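Local coordinates for penicillin-binding 1 transmembrane protein MrcA (Nitrosomonas europaea ATCC 19718, PDB 3D0F) that probably polymerises and cross-links peptidoglycan as a bifunctional transglycosylase and transpeptidase, of which this fragment is the OB-like domain, at residues D34-A39 against R91-E96. Numbering follows the deposited sequence.
With PO4 (phosphate ion), chain C.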
ATOM      1  N   ASP A  34      -4.311  -1.502   2.079  1.00 19.24           N
ATOM      2  CA  ASP A  34      -3.602  -0.663   1.094  1.00 19.48           C
ATOM      3  C   ASP A  34      -2.973   0.565   1.785  1.00 19.11           C
ATOM      4  O   ASP A  34      -3.578   1.188   2.653  1.00 18.28           O
ATOM      5  CB  ASP A  34      -4.559  -0.201  -0.003  1.00 19.32           C
ATOM      6  CG  ASP A  34      -4.846  -1.288  -1.061  1.00 20.97           C
ATOM      7  OD1 ASP A  34      -4.346  -2.427  -0.933  1.00 20.12           O
ATOM      8  OD2 ASP A  34      -5.599  -0.909  -2.004  1.00 20.60           O
ATOM      9  N   ASP A  35      -1.751   0.853   1.368  1.00 19.06           N
ATOM     10  CA  ASP A  35      -0.966   2.002   1.830  1.00 20.14           C
ATOM     11  C   ASP A  35      -0.423   1.839   3.247  1.00 19.79           C
ATOM     12  O   ASP A  35       0.232   2.762   3.766  1.00 19.91           O
ATOM     13  CB  ASP A  35      -1.742   3.297   1.717  1.00 20.73           C
ATOM     14  CG  ASP A  35      -2.360   3.525   0.301  1.00 23.39           C
ATOM     15  OD1 ASP A  35      -1.563   3.515  -0.661  1.00 25.24           O
ATOM     16  OD2 ASP A  35      -3.604   3.723   0.207  1.00 25.94           O
ATOM     17  N   ILE A  36      -0.697   0.705   3.858  1.00 19.89           N
ATOM     18  CA  ILE A  36      -0.164   0.351   5.188  1.00 20.20           C
ATOM     19  C   ILE A  36       1.005  -0.564   4.918  1.00 20.72           C
ATOM     20  O   ILE A  36       0.825  -1.747   4.575  1.00 22.37           O
ATOM     21  CB  ILE A  36      -1.207  -0.330   6.111  1.00 19.45           C
ATOM     22  CG1 ILE A  36      -2.363   0.640   6.330  1.00 21.44           C
ATOM     23  CG2 ILE A  36      -0.532  -0.702   7.472  1.00 20.56           C
ATOM     24  CD1 ILE A  36      -3.516   0.081   7.144  1.00 22.94           C
ATOM     25  N   LEU A  37       2.203  -0.008   5.069  1.00 19.25           N
ATOM     26  CA  LEU A  37       3.431  -0.608   4.567  1.00 17.77           C
ATOM     27  C   LEU A  37       4.306  -1.173   5.664  1.00 18.40           C
ATOM     28  O   LEU A  37       4.319  -0.683   6.770  1.00 18.47           O
ATOM     29  CB  LEU A  37       4.240   0.439   3.822  1.00 18.47           C
ATOM     30  CG  LEU A  37       3.491   1.224   2.764  1.00 19.72           C
ATOM     31  CD1 LEU A  37       4.441   2.141   2.032  1.00 22.67           C
ATOM     32  CD2 LEU A  37       2.710   0.291   1.801  1.00 21.13           C
ATOM     33  N   ALA A  38       5.042  -2.219   5.337  1.00 18.57           N
ATOM     34  CA  ALA A  38       5.983  -2.821   6.286  1.00 17.19           C
ATOM     35  C   ALA A  38       7.227  -1.954   6.388  1.00 17.33           C
ATOM     36  O   ALA A  38       7.737  -1.393   5.411  1.00 18.24           O
ATOM     37  CB  ALA A  38       6.376  -4.278   5.863  1.00 19.13           C
ATOM     38  N   ALA A  39       7.796  -1.894   7.598  1.00 17.01           N
ATOM     39  CA  ALA A  39       9.071  -1.242   7.768  1.00 15.71           C
ATOM     40  C   ALA A  39       9.790  -1.899   8.949  1.00 16.78           C
ATOM     41  O   ALA A  39       9.161  -2.399   9.873  1.00 18.10           O
ATOM     42  CB  ALA A  39       8.944   0.266   8.003  1.00 17.58           C
ATOM     43  N   ARG A  91       4.350  -1.288  11.011  1.00 16.37           N
ATOM     44  CA  ARG A  91       3.619  -0.874   9.829  1.00 15.89           C
ATOM     45  C   ARG A  91       3.514   0.635   9.874  1.00 16.06           C
ATOM     46  O   ARG A  91       3.287   1.233  10.929  1.00 15.92           O
ATOM     47  CB  ARG A  91       2.212  -1.495   9.806  1.00 16.91           C
ATOM     48  CG  ARG A  91       2.243  -3.030   9.881  1.00 19.48           C
ATOM     49  CD  ARG A  91       2.660  -3.720   8.576  1.00 22.43           C
ATOM     50  NE  ARG A  91       2.865  -5.131   8.865  1.00 25.15           N
ATOM     51  CZ  ARG A  91       3.140  -6.069   7.959  1.00 24.03           C
ATOM     52  NH1 ARG A  91       3.189  -5.769   6.677  1.00 22.87           N
ATOM     53  NH2 ARG A  91       3.351  -7.323   8.379  1.00 26.11           N
ATOM     54  N   VAL A  92       3.616   1.221   8.702  1.00 16.11           N
ATOM     55  CA  VAL A  92       3.581   2.682   8.553  1.00 15.28           C
ATOM     56  C   VAL A  92       2.670   3.129   7.430  1.00 16.66           C
ATOM     57  O   VAL A  92       2.465   2.390   6.449  1.00 17.18           O
ATOM     58  CB  VAL A  92       5.009   3.223   8.320  1.00 15.17           C
ATOM     59  CG1 VAL A  92       5.873   2.892   9.515  1.00 16.98           C
ATOM     60  CG2 VAL A  92       5.627   2.597   7.074  1.00 17.06           C
ATOM     61  N   LYS A  93       2.173   4.355   7.561  1.00 16.96           N
ATOM     62  CA  LYS A  93       1.350   4.939   6.511  1.00 17.78           C
ATOM     63  C   LYS A  93       1.702   6.434   6.393  1.00 18.76           C
ATOM     64  O   LYS A  93       1.825   7.111   7.416  1.00 18.51           O
ATOM     65  CB  LYS A  93      -0.112   4.766   6.899  1.00 18.95           C
ATOM     66  CG  LYS A  93      -1.142   5.190   5.856  1.00 19.52           C
ATOM     67  CD  LYS A  93      -2.545   4.913   6.352  1.00 22.77           C
ATOM     68  CE  LYS A  93      -3.626   5.488   5.478  1.00 29.12           C
ATOM     69  NZ  LYS A  93      -3.380   5.521   4.053  1.00 35.66           N
ATOM     70  N   LYS A  94       1.652   6.940   5.170  1.00 18.93           N
ATOM     71  CA  LYS A  94       1.958   8.333   4.891  1.00 19.03           C
ATOM     72  C   LYS A  94       0.648   9.123   4.943  1.00 19.84           C
ATOM     73  O   LYS A  94      -0.329   8.766   4.250  1.00 20.14           O
ATOM     74  CB  LYS A  94       2.636   8.445   3.534  1.00 19.81           C
ATOM     75  CG  LYS A  94       3.248   9.815   3.270  1.00 20.93           C
ATOM     76  CD  LYS A  94       3.882   9.850   1.899  1.00 23.85           C
ATOM     77  CE  LYS A  94       4.820  11.010   1.719  1.00 30.64           C
ATOM     78  NZ  LYS A  94       5.217  11.082   0.295  1.00 34.58           N
ATOM     79  N   THR A  95       0.593  10.171   5.751  1.00 19.44           N
ATOM     80  CA  THR A  95      -0.601  10.979   5.821  1.00 19.60           C
ATOM     81  C   THR A  95      -0.730  11.895   4.596  1.00 18.84           C
ATOM     82  O   THR A  95       0.217  12.082   3.822  1.00 18.25           O
ATOM     83  CB  THR A  95      -0.617  11.840   7.046  1.00 19.73           C
ATOM     84  OG1 THR A  95       0.378  12.872   6.860  1.00 21.01           O
ATOM     85  CG2 THR A  95      -0.344  11.018   8.340  1.00 19.35           C
ATOM     86  N   GLU A  96      -1.908  12.506   4.413  0.50 20.13           N
ATOM     87  CA  GLU A  96      -2.098  13.404   3.273  0.50 20.76           C
ATOM     88  C   GLU A  96      -1.242  14.669   3.386  0.50 19.67           C
ATOM     89  O   GLU A  96      -1.047  15.385   2.399  0.50 19.80           O
ATOM     90  CB  GLU A  96      -3.564  13.828   3.148  0.50 21.32           C
ATOM     91  CG  GLU A  96      -4.521  12.728   2.764  0.50 23.98           C
ATOM     92  CD  GLU A  96      -5.969  13.185   2.788  0.50 24.53           C
ATOM     93  OE1 GLU A  96      -6.851  12.361   3.108  0.50 30.98           O
ATOM     94  OE2 GLU A  96      -6.230  14.375   2.483  0.50 29.16           O
TER
HETATM   95  P   PO4 C 501       3.412  -9.393   5.179  0.50 31.80           P
HETATM   96  O1  PO4 C 501       3.644  -9.629   6.644  0.50 29.62           O
HETATM   97  O2  PO4 C 501       4.238 -10.411   4.429  0.50 32.10           O
HETATM   98  O3  PO4 C 501       1.939  -9.582   4.869  0.50 32.18           O
HETATM   99  O4  PO4 C 501       3.815  -8.012   4.730  0.50 30.11           O
HETATM  100  O   HOH W   1       1.146   5.143   2.912  1.00 13.48           O
HETATM  101  O   HOH W   2      -5.309   4.222   1.881  1.00 31.52           O
HETATM  102  O   HOH W   3       2.006  -4.033   4.782  1.00 21.91           O
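Leu37 and Val92 form an antiparallel hydrogen-bonded pair, and Ala38 and Arg91 the adjoining non-hydrogen-bonded one, where strand 37-45 of the OB-like domain's sheet runs beside the last residues of strand 88-94. Leu37 N donates to Val92 O at 2.8 Å, nearly straight and in the carbonyl plane, and Val92 N returns an equally short bond to Leu37 O. That carbonyl also receives a CA-H...O contact from Arg91 CA. Past Ile36 and Lys93 the backbones diverge, and between Asp35 and Lys94 a water donates to Asp35 O and accepts from Lys94 N.

On one face of the sheet, Val92 CG2, placed between its own backbone N and carbonyl carbon, packs against Leu37 CB at 4.1 Å and Ala39 CB at 4.2 Å. On the other, the Arg91 side chain crosses that of Ile36 at about a right angle, with Arg91 CB against Ile36 CG2 at 3.7 Å. A bend at chi2 (-75°) brings CD near Leu37 O and Ala38 CA; Ala38 CB lies oblique to the guanidinium plane, close to NH1. A phosphate, probably from the crystallisation liquor, lies at the guanidinium edge, bonded by NH1 to O4 at 3.0 Å, by NH2 to O1 at 2.9 Å and also by Gly31 N of the second subunit; Glu8 of that subunit forms a salt bridge with NH2. Lys93 lays CG 3.5 Å from Asp35 O. Its NZ remains 4.3 Å from Asp35 OD2, beyond a salt bridge, while Asp35 OD1 pairs with Arg53 of the second subunit.

Strand 88-94 lies between 37-45 and 100-103, bonding to the latter through Arg91 with Val103 and Lys93 with Gln101. Val92 reaches Ile59 and Ile61 of strand 58-61, and Ala39 touches Ala51 of strand 48-53.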